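Long-range contact in putative archaeal ammonia monooxygenase subunit B (Candidatus Nitrosocaldus yellowstonii, PDB 4O65), which binds copper through its cupredoxin domain and probably serves as a subunit of a membrane-bound archaeal ammonia monooxygenase: residues Cys51-Thr63 and Glu110-Pro122. Residues are numbered along the deposited sequence; the frame is centred on the assembly and turned at random.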
ATOM      1  N   CYS A  51       8.265  -6.388   5.409  1.00 23.10           N
ATOM      2  CA  CYS A  51       8.555  -5.298   4.469  1.00 25.85           C
ATOM      3  C   CYS A  51      10.016  -5.268   4.111  1.00 25.49           C
ATOM      4  O   CYS A  51      10.804  -4.528   4.730  1.00 27.82           O
ATOM      5  CB  CYS A  51       8.184  -3.937   5.064  1.00 28.04           C
ATOM      6  SG  CYS A  51       8.337  -2.646   3.787  1.00 29.39           S
ATOM      7  N   ASP A  52      10.407  -6.104   3.153  1.00 23.44           N
ATOM      8  CA  ASP A  52      11.818  -6.292   2.842  1.00 22.94           C
ATOM      9  C   ASP A  52      11.970  -6.307   1.331  1.00 22.42           C
ATOM     10  O   ASP A  52      12.142  -7.387   0.743  1.00 21.88           O
ATOM     11  CB  ASP A  52      12.255  -7.668   3.425  1.00 25.10           C
ATOM     12  CG  ASP A  52      13.769  -7.910   3.371  1.00 26.78           C
ATOM     13  OD1 ASP A  52      14.502  -7.086   2.852  1.00 28.40           O
ATOM     14  OD2 ASP A  52      14.206  -8.992   3.842  1.00 29.73           O
ATOM     15  N   PRO A  53      11.847  -5.124   0.666  1.00 21.01           N
ATOM     16  CA  PRO A  53      11.887  -5.147  -0.770  1.00 22.13           C
ATOM     17  C   PRO A  53      13.248  -5.457  -1.350  1.00 21.97           C
ATOM     18  O   PRO A  53      13.309  -5.755  -2.531  1.00 25.11           O
ATOM     19  CB  PRO A  53      11.437  -3.696  -1.139  1.00 21.73           C
ATOM     20  CG  PRO A  53      11.985  -2.872  -0.004  1.00 21.73           C
ATOM     21  CD  PRO A  53      11.632  -3.742   1.172  1.00 20.99           C
ATOM     22  N   ALA A  54      14.335  -5.428  -0.563  1.00 23.50           N
ATOM     23  CA  ALA A  54      15.631  -5.880  -1.078  1.00 23.66           C
ATOM     24  C   ALA A  54      15.618  -7.370  -1.335  1.00 23.97           C
ATOM     25  O   ALA A  54      16.272  -7.848  -2.274  1.00 25.11           O
ATOM     26  CB  ALA A  54      16.780  -5.512  -0.123  1.00 26.36           C
ATOM     27  N   ARG A  55      14.879  -8.092  -0.506  1.00 22.88           N
ATOM     28  CA  ARG A  55      14.706  -9.554  -0.662  1.00 23.57           C
ATOM     29  C   ARG A  55      13.507  -9.881  -1.574  1.00 23.80           C
ATOM     30  O   ARG A  55      13.592 -10.766  -2.432  1.00 24.00           O
ATOM     31  CB  ARG A  55      14.539 -10.172   0.707  1.00 25.45           C
ATOM     32  CG  ARG A  55      14.451 -11.710   0.690  1.00 28.15           C
ATOM     33  CD  ARG A  55      14.444 -12.335   2.063  1.00 31.19           C
ATOM     34  NE  ARG A  55      15.785 -12.731   2.524  1.00 39.54           N
ATOM     35  CZ  ARG A  55      16.422 -12.061   3.465  1.00 40.01           C
ATOM     36  NH1 ARG A  55      17.610 -12.426   3.890  1.00 41.19           N
ATOM     37  NH2 ARG A  55      15.814 -11.023   3.998  1.00 40.72           N
ATOM     38  N   ARG A  56      12.393  -9.201  -1.354  1.00 23.26           N
ATOM     39  CA  ARG A  56      11.102  -9.527  -2.013  1.00 23.07           C
ATOM     40  C   ARG A  56      10.886  -8.607  -3.187  1.00 22.20           C
ATOM     41  O   ARG A  56      10.677  -7.385  -2.999  1.00 22.35           O
ATOM     42  CB  ARG A  56       9.983  -9.210  -0.994  1.00 22.29           C
ATOM     43  CG  ARG A  56       9.794 -10.284   0.034  1.00 24.36           C
ATOM     44  CD  ARG A  56       8.663  -9.893   0.969  1.00 21.52           C
ATOM     45  NE  ARG A  56       7.359  -9.850   0.259  1.00 19.74           N
ATOM     46  CZ  ARG A  56       6.209  -9.768   0.883  1.00 18.85           C
ATOM     47  NH1 ARG A  56       6.206  -9.642   2.224  1.00 18.92           N
ATOM     48  NH2 ARG A  56       5.049  -9.803   0.195  1.00 17.18           N
ATOM     49  N   GLN A  57      10.773  -9.172  -4.386  1.00 21.90           N
ATOM     50  CA  GLN A  57      10.647  -8.352  -5.592  1.00 21.54           C
ATOM     51  C   GLN A  57       9.189  -7.957  -5.839  1.00 19.54           C
ATOM     52  O   GLN A  57       8.922  -7.295  -6.824  1.00 20.45           O
ATOM     53  CB  GLN A  57      11.131  -9.111  -6.850  1.00 25.15           C
ATOM     54  CG  GLN A  57      12.626  -8.922  -7.068  1.00 29.30           C
ATOM     55  CD  GLN A  57      13.369  -9.744  -6.072  1.00 31.65           C
ATOM     56  OE1 GLN A  57      13.181 -10.944  -6.005  1.00 33.67           O
ATOM     57  NE2 GLN A  57      14.279  -9.091  -5.301  1.00 36.86           N
ATOM     58  N   ASP A  58       8.292  -8.291  -4.917  1.00 18.22           N
ATOM     59  CA  ASP A  58       6.894  -7.883  -5.027  1.00 17.26           C
ATOM     60  C   ASP A  58       6.527  -6.674  -4.143  1.00 18.12           C
ATOM     61  O   ASP A  58       5.338  -6.265  -4.112  1.00 18.06           O
ATOM     62  CB  ASP A  58       5.947  -9.068  -4.638  1.00 17.89           C
ATOM     63  CG  ASP A  58       6.110  -9.488  -3.212  1.00 18.81           C
ATOM     64  OD1 ASP A  58       7.296  -9.585  -2.735  1.00 19.75           O
ATOM     65  OD2 ASP A  58       5.073  -9.782  -2.575  1.00 18.71           O
ATOM     66  N   VAL A  59       7.520  -6.116  -3.444  1.00 17.52           N
ATOM     67  CA  VAL A  59       7.218  -5.126  -2.411  1.00 17.99           C
ATOM     68  C   VAL A  59       7.510  -3.706  -2.889  1.00 16.98           C
ATOM     69  O   VAL A  59       8.569  -3.421  -3.450  1.00 17.45           O
ATOM     70  CB  VAL A  59       7.972  -5.441  -1.107  1.00 19.05           C
ATOM     71  CG1 VAL A  59       7.891  -4.284  -0.110  1.00 19.27           C
ATOM     72  CG2 VAL A  59       7.422  -6.732  -0.515  1.00 18.33           C
ATOM     73  N   LEU A  60       6.547  -2.843  -2.617  1.00 17.49           N
ATOM     74  CA  LEU A  60       6.635  -1.374  -2.849  1.00 17.02           C
ATOM     75  C   LEU A  60       6.600  -0.656  -1.538  1.00 17.18           C
ATOM     76  O   LEU A  60       5.683  -0.906  -0.713  1.00 18.24           O
ATOM     77  CB  LEU A  60       5.372  -0.935  -3.674  1.00 16.80           C
ATOM     78  CG  LEU A  60       5.298   0.605  -3.900  1.00 17.63           C
ATOM     79  CD1 LEU A  60       6.451   1.086  -4.807  1.00 18.99           C
ATOM     80  CD2 LEU A  60       3.937   0.843  -4.592  1.00 18.29           C
ATOM     81  N   ILE A  61       7.529   0.298  -1.359  1.00 17.63           N
ATOM     82  CA  ILE A  61       7.460   1.263  -0.277  1.00 16.59           C
ATOM     83  C   ILE A  61       7.127   2.653  -0.841  1.00 16.62           C
ATOM     84  O   ILE A  61       7.768   3.123  -1.796  1.00 16.83           O
ATOM     85  CB  ILE A  61       8.833   1.343   0.459  1.00 17.48           C
ATOM     86  CG1 ILE A  61       9.176  -0.032   1.116  1.00 18.69           C
ATOM     87  CG2 ILE A  61       8.774   2.443   1.542  1.00 18.36           C
ATOM     88  CD1 ILE A  61      10.585  -0.034   1.763  1.00 20.28           C
ATOM     89  N   VAL A  62       6.143   3.309  -0.210  1.00 16.08           N
ATOM     90  CA  VAL A  62       5.817   4.680  -0.590  1.00 17.02           C
ATOM     91  C   VAL A  62       6.007   5.481   0.682  1.00 16.63           C
ATOM     92  O   VAL A  62       5.418   5.134   1.742  1.00 18.18           O
ATOM     93  CB  VAL A  62       4.329   4.816  -1.075  1.00 18.23           C
ATOM     94  CG1 VAL A  62       4.084   6.288  -1.547  1.00 19.80           C
ATOM     95  CG2 VAL A  62       4.031   3.780  -2.159  1.00 19.02           C
ATOM     96  N   THR A  63       6.751   6.578   0.582  1.00 16.82           N
ATOM     97  CA  THR A  63       6.932   7.413   1.760  1.00 18.18           C
ATOM     98  C   THR A  63       6.585   8.854   1.420  1.00 17.59           C
ATOM     99  O   THR A  63       6.555   9.211   0.232  1.00 18.52           O
ATOM    100  CB  THR A  63       8.382   7.370   2.312  1.00 18.91           C
ATOM    101  OG1 THR A  63       9.311   7.649   1.233  1.00 21.56           O
ATOM    102  CG2 THR A  63       8.711   5.946   2.880  1.00 18.31           C
ATOM    103  N   GLU A 110       2.798  18.070  11.064  1.00 26.92           N
ATOM    104  CA  GLU A 110       3.341  17.242   9.959  1.00 28.44           C
ATOM    105  C   GLU A 110       3.331  15.820  10.490  1.00 27.40           C
ATOM    106  O   GLU A 110       3.723  15.596  11.655  1.00 26.26           O
ATOM    107  CB  GLU A 110       4.824  17.618   9.677  1.00 36.94           C
ATOM    108  CG  GLU A 110       5.200  18.474   8.443  1.00 47.48           C
ATOM    109  CD  GLU A 110       5.517  19.956   8.727  1.00 53.45           C
ATOM    110  OE1 GLU A 110       4.768  20.582   9.508  1.00 62.82           O
ATOM    111  OE2 GLU A 110       6.496  20.539   8.166  1.00 58.92           O
ATOM    112  N   VAL A 111       2.973  14.851   9.634  1.00 23.33           N
ATOM    113  CA  VAL A 111       3.014  13.438  10.024  1.00 25.33           C
ATOM    114  C   VAL A 111       3.794  12.729   8.876  1.00 24.11           C
ATOM    115  O   VAL A 111       3.271  12.631   7.741  1.00 23.46           O
ATOM    116  CB  VAL A 111       1.577  12.852  10.178  1.00 26.64           C
ATOM    117  CG1 VAL A 111       1.613  11.338  10.426  1.00 28.88           C
ATOM    118  CG2 VAL A 111       0.886  13.515  11.384  1.00 27.10           C
ATOM    119  N   PRO A 112       5.015  12.214   9.163  1.00 23.10           N
ATOM    120  CA  PRO A 112       5.666  11.373   8.125  1.00 22.85           C
ATOM    121  C   PRO A 112       4.903  10.089   7.979  1.00 21.20           C
ATOM    122  O   PRO A 112       4.318   9.580   8.975  1.00 22.05           O
ATOM    123  CB  PRO A 112       7.101  11.095   8.684  1.00 24.94           C
ATOM    124  CG  PRO A 112       7.062  11.551  10.107  1.00 29.37           C
ATOM    125  CD  PRO A 112       5.902  12.512  10.314  1.00 26.46           C
ATOM    126  N   TYR A 113       4.839   9.557   6.751  1.00 18.82           N
ATOM    127  CA  TYR A 113       4.130   8.258   6.569  1.00 18.38           C
ATOM    128  C   TYR A 113       4.984   7.303   5.753  1.00 18.13           C
ATOM    129  O   TYR A 113       5.864   7.733   4.968  1.00 18.43           O
ATOM    130  CB  TYR A 113       2.738   8.481   5.900  1.00 17.63           C
ATOM    131  CG  TYR A 113       2.801   8.820   4.425  1.00 18.03           C
ATOM    132  CD1 TYR A 113       2.762   7.809   3.453  1.00 17.80           C
ATOM    133  CD2 TYR A 113       2.768  10.167   3.998  1.00 17.29           C
ATOM    134  CE1 TYR A 113       2.844   8.129   2.075  1.00 18.60           C
ATOM    135  CE2 TYR A 113       2.801  10.492   2.659  1.00 18.45           C
ATOM    136  CZ  TYR A 113       2.807   9.479   1.706  1.00 17.40           C
ATOM    137  OH  TYR A 113       2.847   9.844   0.398  1.00 17.73           O
ATOM    138  N   LYS A 114       4.677   6.017   5.900  1.00 18.51           N
ATOM    139  CA  LYS A 114       5.328   4.971   5.118  1.00 19.68           C
ATOM    140  C   LYS A 114       4.292   3.866   4.900  1.00 20.49           C
ATOM    141  O   LYS A 114       3.672   3.342   5.865  1.00 22.08           O
ATOM    142  CB  LYS A 114       6.573   4.429   5.808  1.00 20.62           C
ATOM    143  CG  LYS A 114       7.120   3.144   5.107  1.00 22.45           C
ATOM    144  CD  LYS A 114       8.550   2.922   5.602  1.00 24.45           C
ATOM    145  CE  LYS A 114       9.133   1.564   5.175  1.00 25.83           C
ATOM    146  NZ  LYS A 114      10.608   1.394   5.522  1.00 28.63           N
ATOM    147  N   LEU A 115       4.074   3.539   3.632  1.00 18.43           N
ATOM    148  CA  LEU A 115       3.179   2.454   3.256  1.00 20.00           C
ATOM    149  C   LEU A 115       4.036   1.372   2.604  1.00 20.10           C
ATOM    150  O   LEU A 115       4.934   1.667   1.773  1.00 20.93           O
ATOM    151  CB  LEU A 115       2.187   2.921   2.191  1.00 20.57           C
ATOM    152  CG  LEU A 115       1.566   4.301   2.423  1.00 23.18           C
ATOM    153  CD1 LEU A 115       0.590   4.565   1.289  1.00 23.32           C
ATOM    154  CD2 LEU A 115       0.868   4.260   3.761  1.00 23.75           C
ATOM    155  N   CYS A 116       3.787   0.132   3.016  1.00 19.70           N
ATOM    156  CA  CYS A 116       4.530  -0.994   2.460  1.00 18.64           C
ATOM    157  C   CYS A 116       3.457  -1.949   1.937  1.00 18.11           C
ATOM    158  O   CYS A 116       2.588  -2.335   2.722  1.00 18.70           O
ATOM    159  CB  CYS A 116       5.326  -1.697   3.521  1.00 21.89           C
ATOM    160  SG  CYS A 116       6.491  -2.885   2.731  1.00 29.12           S
ATOM    161  N   LEU A 117       3.546  -2.317   0.656  1.00 18.07           N
ATOM    162  CA  LEU A 117       2.507  -3.135  -0.032  1.00 19.02           C
ATOM    163  C   LEU A 117       3.144  -4.226  -0.864  1.00 18.70           C
ATOM    164  O   LEU A 117       4.297  -4.103  -1.275  1.00 19.32           O
ATOM    165  CB  LEU A 117       1.663  -2.277  -1.015  1.00 21.27           C
ATOM    166  CG  LEU A 117       0.905  -1.108  -0.356  1.00 22.46           C
ATOM    167  CD1 LEU A 117       1.661   0.177  -0.636  1.00 24.85           C
ATOM    168  CD2 LEU A 117      -0.512  -1.046  -0.897  1.00 26.01           C
ATOM    169  N   SER A 118       2.393  -5.305  -1.034  1.00 17.78           N
ATOM    170  CA  SER A 118       2.733  -6.393  -1.938  1.00 17.61           C
ATOM    171  C   SER A 118       1.881  -6.266  -3.216  1.00 18.05           C
ATOM    172  O   SER A 118       0.640  -6.095  -3.139  1.00 19.51           O
ATOM    173  CB  SER A 118       2.379  -7.725  -1.265  1.00 18.18           C
ATOM    174  OG  SER A 118       2.582  -8.738  -2.227  1.00 17.94           O
ATOM    175  N   ALA A 119       2.517  -6.275  -4.383  1.00 17.77           N
ATOM    176  CA  ALA A 119       1.756  -6.357  -5.641  1.00 18.00           C
ATOM    177  C   ALA A 119       1.218  -7.767  -5.806  1.00 19.15           C
ATOM    178  O   ALA A 119       1.998  -8.752  -5.795  1.00 18.98           O
ATOM    179  CB  ALA A 119       2.682  -6.044  -6.817  1.00 19.27           C
ATOM    180  N   LEU A 120      -0.095  -7.889  -6.023  1.00 18.67           N
ATOM    181  CA  LEU A 120      -0.706  -9.246  -6.183  1.00 19.35           C
ATOM    182  C   LEU A 120      -0.958  -9.664  -7.631  1.00 20.47           C
ATOM    183  O   LEU A 120      -0.880 -10.882  -7.988  1.00 20.51           O
ATOM    184  CB  LEU A 120      -2.026  -9.313  -5.397  1.00 20.76           C
ATOM    185  CG  LEU A 120      -1.982  -9.030  -3.912  1.00 21.78           C
ATOM    186  CD1 LEU A 120      -3.388  -9.122  -3.306  1.00 23.69           C
ATOM    187  CD2 LEU A 120      -1.048 -10.019  -3.209  1.00 22.65           C
ATOM    188  N   GLU A 121      -1.241  -8.696  -8.507  1.00 20.65           N
ATOM    189  CA  GLU A 121      -1.691  -9.053  -9.855  1.00 21.45           C
ATOM    190  C   GLU A 121      -0.972  -8.235 -10.893  1.00 21.99           C
ATOM    191  O   GLU A 121      -0.646  -7.021 -10.640  1.00 22.30           O
ATOM    192  CB  GLU A 121      -3.242  -8.869  -9.968  1.00 24.14           C
ATOM    193  CG  GLU A 121      -4.010  -9.437  -8.781  1.00 23.61           C
ATOM    194  CD  GLU A 121      -3.931 -10.965  -8.682  1.00 28.28           C
ATOM    195  OE1 GLU A 121      -3.572 -11.604  -9.686  1.00 27.69           O
ATOM    196  OE2 GLU A 121      -4.241 -11.522  -7.601  1.00 29.51           O
ATOM    197  N   PRO A 122      -0.683  -8.851 -12.044  1.00 22.44           N
ATOM    198  CA  PRO A 122       0.081  -8.176 -13.067  1.00 23.73           C
ATOM    199  C   PRO A 122      -0.726  -7.008 -13.681  1.00 24.29           C
ATOM    200  O   PRO A 122      -1.974  -7.037 -13.672  1.00 25.32           O
ATOM    201  CB  PRO A 122       0.359  -9.287 -14.098  1.00 24.84           C
ATOM    202  CG  PRO A 122      -0.835 -10.123 -14.010  1.00 25.66           C
ATOM    203  CD  PRO A 122      -1.098 -10.201 -12.507  1.00 23.35           C
TER
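Two donors converge on OD2 of D58: the hydroxyl of S118 approaches it across the contact on the anti side, tilted 27° from the carboxylate plane (S118 OG to D58 OD2 2.7 Å), while NH2 of R56 comes from the syn side. The R56 guanidinium meets the carboxylate side-on, its NE bonding OD1 of D58 at 3.0 Å in the guanidinium plane; this two-bond salt bridge holds the rotation of the acid, and S118 OG supplies a third bond. D58 is also held through its backbone, for A119 N donates to D58 O in the carbonyl plane (2.8 Å). From there strands 59-63 and 110-119 run antiparallel, with L60-L117 and V62-L115 as hydrogen-bonded pairs. On the face bearing V59 and I61, SG of C116 lies anti to its backbone N (chi1 -169°) and joins SG of C51 in a disulfide, with CG1 of V59 packed 3.5 Å from SG of C116. Farther along, the extended K114 chain crosses I61 obliquely, CE of K114 3.8 Å from CG2 of I61. On the other face, the V62 side chain is about 8 Å from that of the copper ligand H128. The Y113 ring sets one face, offset toward its rim, over C of T63, and its OH is hydrogen-bonded to OG1 of T129. Strands 59-68 and 110-119 are the two central strands of a four-stranded antiparallel sheet, one wall of the cupredoxin beta-sandwich.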